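Long-range contacts in CocE/NonD family hydrolase (Staphylococcus aureus subsp. aureus COL, PDB 3III), which probably hydrolyses ester or amide bonds as a serine hydrolase of the CocE/NonD family, its natural substrate not established: residues M198-A203 with Q473-H478; A203-I208 with T454-V459. All coordinates share one frame; numbering follows the deposited sequence.

How the contacts relate
Contacts 1 and 2 lie side by side, their centres about 8 Å apart, on one side of the chain's centre, where the alpha/beta-hydrolase part of the protein meets its C-terminal beta part. Helix 198-203 serves contact 1 and runs straight into strand 204-205 and the hairpin of contact 2, Ala203 belonging to both. From the C-terminal part, strand 447-458 comes first, with contact 2, and the loop holding 473-478 follows, with contact 1. The two also touch each other: Tyr199 packs on Phe204, His478 on Gly206 and Gly207, and His476 on Leu457. Together they make one continuous patch of the interface between the two parts.

Contact 1: M198-A203 with Q473-H478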
loop_
_atom_site.group_PDB
_atom_site.type_symbol
_atom_site.label_atom_id
_atom_site.label_comp_id
_atom_site.label_asym_id
_atom_site.label_seq_id
_atom_site.Cartn_x
_atom_site.Cartn_y
_atom_site.Cartn_z
HETATM N N MSE A 198 3.838 -9.339 4.322
HETATM C CA MSE A 198 5.159 -8.743 4.237
HETATM C C MSE A 198 6.038 -9.448 3.237
HETATM O O MSE A 198 6.790 -8.781 2.521
HETATM C CB MSE A 198 5.865 -8.739 5.602
HETATM C CG MSE A 198 5.333 -7.719 6.519
HETATM SE SE MSE A 198 6.319 -7.697 8.258
HETATM C CE MSE A 198 8.062 -6.953 7.538
ATOM N N TYR A 199 6.009 -10.777 3.212
ATOM C CA TYR A 199 6.866 -11.493 2.286
ATOM C C TYR A 199 6.624 -11.090 0.805
ATOM O O TYR A 199 7.546 -10.962 0.034
ATOM C CB TYR A 199 6.662 -13.016 2.435
ATOM C CG TYR A 199 7.571 -13.749 1.553
ATOM C CD1 TYR A 199 8.880 -14.025 1.947
ATOM C CD2 TYR A 199 7.162 -14.139 0.279
ATOM C CE1 TYR A 199 9.790 -14.692 1.047
ATOM C CE2 TYR A 199 8.015 -14.778 -0.568
ATOM C CZ TYR A 199 9.330 -15.070 -0.188
ATOM O OH TYR A 199 10.171 -15.696 -1.094
ATOM N N ARG A 200 5.372 -10.920 0.421
ATOM C CA ARG A 200 5.025 -10.676 -0.959
ATOM C C ARG A 200 5.025 -9.234 -1.311
ATOM O O ARG A 200 4.975 -8.920 -2.519
ATOM C CB ARG A 200 3.661 -11.278 -1.306
ATOM C CG ARG A 200 3.709 -12.789 -1.472
ATOM C CD ARG A 200 2.300 -13.372 -1.842
ATOM N NE ARG A 200 2.402 -14.825 -1.960
ATOM C CZ ARG A 200 2.470 -15.656 -0.939
ATOM N NH1 ARG A 200 2.385 -15.192 0.295
ATOM N NH2 ARG A 200 2.620 -16.961 -1.155
ATOM N N GLU A 201 5.004 -8.350 -0.308
ATOM C CA GLU A 201 4.665 -6.948 -0.573
ATOM C C GLU A 201 5.753 -5.948 -0.270
ATOM O O GLU A 201 5.774 -4.915 -0.919
ATOM C CB GLU A 201 3.309 -6.563 0.025
ATOM C CG GLU A 201 2.244 -7.503 -0.597
ATOM C CD GLU A 201 0.876 -7.541 0.023
ATOM O OE1 GLU A 201 0.677 -6.990 1.133
ATOM O OE2 GLU A 201 -0.018 -8.188 -0.616
ATOM N N VAL A 202 6.671 -6.259 0.658
ATOM C CA VAL A 202 7.740 -5.318 1.015
ATOM C C VAL A 202 9.129 -5.986 1.170
ATOM O O VAL A 202 10.106 -5.407 0.740
ATOM C CB VAL A 202 7.411 -4.465 2.280
ATOM C CG1 VAL A 202 7.339 -5.321 3.572
ATOM C CG2 VAL A 202 8.424 -3.309 2.419
ATOM N N ALA A 203 9.202 -7.151 1.845
ATOM C CA ALA A 203 10.483 -7.870 2.069
ATOM C C ALA A 203 11.078 -8.441 0.755
ATOM O O ALA A 203 12.295 -8.456 0.548
ATOM C CB ALA A 203 10.332 -8.988 3.182
ATOM N N GLN A 473 -4.109 -12.821 -12.297
ATOM C CA GLN A 473 -3.247 -12.667 -11.143
ATOM C C GLN A 473 -2.653 -13.978 -10.748
ATOM O O GLN A 473 -3.311 -14.779 -10.064
ATOM C CB GLN A 473 -4.009 -12.087 -9.938
ATOM C CG GLN A 473 -3.066 -11.716 -8.773
ATOM C CD GLN A 473 -3.801 -11.390 -7.472
ATOM O OE1 GLN A 473 -5.024 -11.344 -7.422
ATOM N NE2 GLN A 473 -3.042 -11.163 -6.417
ATOM N N PRO A 474 -1.389 -14.201 -11.146
ATOM C CA PRO A 474 -0.708 -15.394 -10.660
ATOM C C PRO A 474 -0.403 -15.253 -9.153
ATOM O O PRO A 474 -0.224 -14.134 -8.659
ATOM C CB PRO A 474 0.556 -15.470 -11.525
ATOM C CG PRO A 474 0.782 -14.116 -12.025
ATOM C CD PRO A 474 -0.539 -13.391 -12.026
ATOM N N TRP A 475 -0.435 -16.372 -8.457
ATOM C CA TRP A 475 -0.086 -16.463 -7.058
ATOM C C TRP A 475 0.957 -17.544 -6.899
ATOM O O TRP A 475 0.705 -18.723 -7.210
ATOM C CB TRP A 475 -1.315 -16.790 -6.238
ATOM C CG TRP A 475 -1.206 -16.451 -4.763
ATOM C CD1 TRP A 475 -0.459 -17.078 -3.838
ATOM C CD2 TRP A 475 -1.954 -15.445 -4.071
ATOM N NE1 TRP A 475 -0.661 -16.518 -2.578
ATOM C CE2 TRP A 475 -1.560 -15.486 -2.718
ATOM C CE3 TRP A 475 -2.907 -14.495 -4.474
ATOM C CZ2 TRP A 475 -2.113 -14.654 -1.767
ATOM C CZ3 TRP A 475 -3.436 -13.633 -3.518
ATOM C CH2 TRP A 475 -3.031 -13.730 -2.177
ATOM N N HIS A 476 2.114 -17.159 -6.354
ATOM C CA HIS A 476 3.263 -18.067 -6.235
ATOM C C HIS A 476 3.322 -18.592 -4.826
ATOM O O HIS A 476 3.133 -17.839 -3.898
ATOM C CB HIS A 476 4.524 -17.344 -6.625
ATOM C CG HIS A 476 4.484 -16.851 -8.041
ATOM N ND1 HIS A 476 4.192 -15.544 -8.366
ATOM C CD2 HIS A 476 4.598 -17.514 -9.215
ATOM C CE1 HIS A 476 4.171 -15.411 -9.685
ATOM N NE2 HIS A 476 4.415 -16.596 -10.227
ATOM N N LYS A 477 3.510 -19.909 -4.685
ATOM C CA LYS A 477 3.638 -20.539 -3.389
ATOM C C LYS A 477 4.815 -20.032 -2.583
ATOM O O LYS A 477 4.700 -19.870 -1.358
ATOM C CB LYS A 477 3.758 -22.058 -3.529
ATOM C CG LYS A 477 2.535 -22.732 -4.048
ATOM C CD LYS A 477 2.827 -24.222 -4.118
ATOM C CE LYS A 477 1.623 -25.005 -4.522
ATOM N NZ LYS A 477 1.873 -26.455 -4.501
ATOM N N HIS A 478 5.953 -19.822 -3.257
ATOM C CA HIS A 478 7.205 -19.433 -2.589
ATOM C C HIS A 478 7.583 -20.444 -1.513
ATOM O O HIS A 478 8.108 -20.090 -0.452
ATOM C CB HIS A 478 7.122 -18.001 -2.010
ATOM C CG HIS A 478 7.011 -16.927 -3.054
ATOM N ND1 HIS A 478 8.037 -16.610 -3.908
ATOM C CD2 HIS A 478 5.995 -16.081 -3.362
ATOM C CE1 HIS A 478 7.663 -15.618 -4.692
ATOM N NE2 HIS A 478 6.419 -15.291 -4.398
HETATM O O HOH W 1 2.388 -14.605 -4.830
#
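Arg200, its chain extended from CG to NE, reaches from helix 198-203 to the backbone of the 473-478 loop, where its NH2 gives a hydrogen bond to His476 O at 2.9 Å. The bond is nearly straight (169° at the hydrogen), and the oxygen lies in the guanidinium plane. A water held by Arg200 NE at 2.9 Å also accepts from His476 N, so this one side chain serves both the N-H and the C=O of His476, one directly and one through water. Over one face of the guanidinium stands Trp475 NE1, 3.6 Å from Arg200 NE; the two flat groups are tilted 37° apart. Beside them, Tyr199 turns its edge to the imidazole of His478 in an edge-to-face pair, its CE2 3.4 Å from CG of His478 and over the ring's rim. His476 CB covers the other face of that imidazole.

Second-shell partners help position these groups. Arg200 NH1 forms a salt bridge with Asp197, just before the helix. Tyr199 OH is hydrogen-bonded to Pro242 O, and His478 ND1 to His461 ND1.

With a carboxylate, a carbonyl and a water all taking its N-H groups, the guanidinium is probably fixed in rotation and its positive charge probably partly offset by Asp197, while the backbone N-H and C=O of His476 are both satisfied at a mostly buried interface.

Contact 2: A203-I208 with T454-V459; sequences AFHGGI and TGWLRV
A tight beta hairpin from the hydrolase part sits here against the last residues of strand 447-458 in the C-terminal beta part, with Gly206 on Leu457 and His205 over Trp456. The hairpin closes through a type I' turn from His205 to Ile208, with Gly206 and Gly207, both at positive phi, as its central residues; His205 N bonds Ile208 O, and Ile208 N bonds His205 O. CA of Gly206 lies on the strand and makes a CH...O contact with Trp456 O (3.4 Å). Gly206 O accepts a hydrogen bond from Arg458 N at 2.9 Å. His205 and Trp456 lie side by side and point the same way, their rings stacked face to face with centroids 4.4 Å apart and planes at 29°. His205 CB settles over the indole, 3.5 Å from CE3 of Trp456, while Thr454 CG2 covers the opposite face. Both nitrogens of His205 are engaged, with His533 and Gly272 O; Trp456 NE1 bonds Glu517. On the second arm of the hairpin, Ile208 CD1 packs on Trp456 CB at 4.0 Å. Arg458 bends at chi3 (-75°), and its NE pairs with Asp424 of the adjacent strand. The arrangement is that of a two-residue beta hairpin with a type I' Gly-Gly turn, docked by its tip on a neighbouring beta strand.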
loop_
_atom_site.group_PDB
_atom_site.type_symbol
_atom_site.label_atom_id
_atom_site.label_comp_id
_atom_site.label_asym_id
_atom_site.label_seq_id
_atom_site.Cartn_x
_atom_site.Cartn_y
_atom_site.Cartn_z
ATOM N N ALA A 203 9.202 -7.151 1.845
ATOM C CA ALA A 203 10.483 -7.870 2.069
ATOM C C ALA A 203 11.078 -8.441 0.755
ATOM O O ALA A 203 12.295 -8.456 0.548
ATOM C CB ALA A 203 10.332 -8.988 3.182
ATOM N N PHE A 204 10.198 -8.914 -0.131
ATOM C CA PHE A 204 10.588 -9.475 -1.406
ATOM C C PHE A 204 9.531 -9.144 -2.428
ATOM O O PHE A 204 8.343 -9.081 -2.143
ATOM C CB PHE A 204 10.717 -11.021 -1.372
ATOM C CG PHE A 204 11.615 -11.556 -0.259
ATOM C CD1 PHE A 204 12.968 -11.914 -0.502
ATOM C CD2 PHE A 204 11.108 -11.702 1.023
ATOM C CE1 PHE A 204 13.787 -12.343 0.520
ATOM C CE2 PHE A 204 11.915 -12.187 2.026
ATOM C CZ PHE A 204 13.265 -12.481 1.773
ATOM N N HIS A 205 9.962 -8.934 -3.640
ATOM C CA HIS A 205 9.014 -8.834 -4.747
ATOM C C HIS A 205 9.206 -10.014 -5.656
ATOM O O HIS A 205 10.258 -10.172 -6.240
ATOM C CB HIS A 205 9.221 -7.539 -5.499
ATOM C CG HIS A 205 9.023 -6.347 -4.656
ATOM N ND1 HIS A 205 10.071 -5.559 -4.242
ATOM C CD2 HIS A 205 7.906 -5.827 -4.091
ATOM C CE1 HIS A 205 9.603 -4.587 -3.481
ATOM N NE2 HIS A 205 8.296 -4.718 -3.384
ATOM N N GLY A 206 8.184 -10.875 -5.749
ATOM C CA GLY A 206 8.358 -12.088 -6.561
ATOM C C GLY A 206 9.491 -12.957 -6.088
ATOM O O GLY A 206 10.073 -13.716 -6.861
ATOM N N GLY A 207 9.799 -12.896 -4.785
ATOM C CA GLY A 207 10.952 -13.627 -4.298
ATOM C C GLY A 207 12.288 -12.876 -4.356
ATOM O O GLY A 207 13.314 -13.392 -3.851
ATOM N N ILE A 208 12.328 -11.699 -4.988
ATOM C CA ILE A 208 13.612 -10.946 -5.109
ATOM C C ILE A 208 13.641 -9.982 -3.900
ATOM O O ILE A 208 12.740 -9.139 -3.793
ATOM C CB ILE A 208 13.688 -10.109 -6.423
ATOM C CG1 ILE A 208 13.340 -10.942 -7.658
ATOM C CG2 ILE A 208 15.091 -9.417 -6.587
ATOM C CD1 ILE A 208 13.251 -10.085 -9.001
ATOM N N THR A 454 3.999 -2.444 -12.748
ATOM C CA THR A 454 5.252 -3.087 -12.496
ATOM C C THR A 454 5.008 -4.483 -11.901
ATOM O O THR A 454 4.037 -4.739 -11.086
ATOM C CB THR A 454 6.076 -2.155 -11.582
ATOM O OG1 THR A 454 6.134 -0.845 -12.202
ATOM C CG2 THR A 454 7.540 -2.658 -11.319
ATOM N N GLY A 455 5.933 -5.392 -12.212
ATOM C CA GLY A 455 5.992 -6.688 -11.523
ATOM C C GLY A 455 7.375 -7.336 -11.551
ATOM O O GLY A 455 8.226 -6.945 -12.338
ATOM N N TRP A 456 7.572 -8.339 -10.702
ATOM C CA TRP A 456 8.870 -9.010 -10.521
ATOM C C TRP A 456 8.734 -10.510 -10.312
ATOM O O TRP A 456 7.770 -10.981 -9.690
ATOM C CB TRP A 456 9.556 -8.479 -9.277
ATOM C CG TRP A 456 9.805 -7.014 -9.212
ATOM C CD1 TRP A 456 10.988 -6.374 -9.505
ATOM C CD2 TRP A 456 8.926 -6.012 -8.720
ATOM N NE1 TRP A 456 10.867 -5.039 -9.287
ATOM C CE2 TRP A 456 9.622 -4.780 -8.782
ATOM C CE3 TRP A 456 7.614 -6.025 -8.238
ATOM C CZ2 TRP A 456 9.038 -3.560 -8.384
ATOM C CZ3 TRP A 456 7.031 -4.831 -7.876
ATOM C CH2 TRP A 456 7.766 -3.602 -7.943
ATOM N N LEU A 457 9.716 -11.286 -10.750
ATOM C CA LEU A 457 9.759 -12.678 -10.344
ATOM C C LEU A 457 11.179 -13.264 -10.377
ATOM O O LEU A 457 11.872 -13.113 -11.341
ATOM C CB LEU A 457 8.892 -13.523 -11.268
ATOM C CG LEU A 457 8.774 -15.019 -10.897
ATOM C CD1 LEU A 457 7.998 -15.185 -9.550
ATOM C CD2 LEU A 457 8.129 -15.831 -12.052
ATOM N N ARG A 458 11.542 -13.983 -9.331
ATOM C CA ARG A 458 12.723 -14.836 -9.326
ATOM C C ARG A 458 12.235 -16.205 -9.816
ATOM O O ARG A 458 11.284 -16.822 -9.280
ATOM C CB ARG A 458 13.346 -14.854 -7.933
ATOM C CG ARG A 458 14.579 -15.768 -7.798
ATOM C CD ARG A 458 15.343 -15.456 -6.531
ATOM N NE ARG A 458 16.102 -14.217 -6.672
ATOM C CZ ARG A 458 16.878 -13.692 -5.745
ATOM N NH1 ARG A 458 17.034 -14.266 -4.566
ATOM N NH2 ARG A 458 17.499 -12.558 -5.997
ATOM N N VAL A 459 12.819 -16.646 -10.919
ATOM C CA VAL A 459 12.284 -17.801 -11.648
ATOM C C VAL A 459 12.337 -19.105 -10.836
ATOM O O VAL A 459 11.465 -19.956 -10.967
ATOM C CB VAL A 459 12.947 -17.880 -13.068
ATOM C CG1 VAL A 459 12.602 -19.180 -13.816
ATOM C CG2 VAL A 459 12.526 -16.622 -13.876
#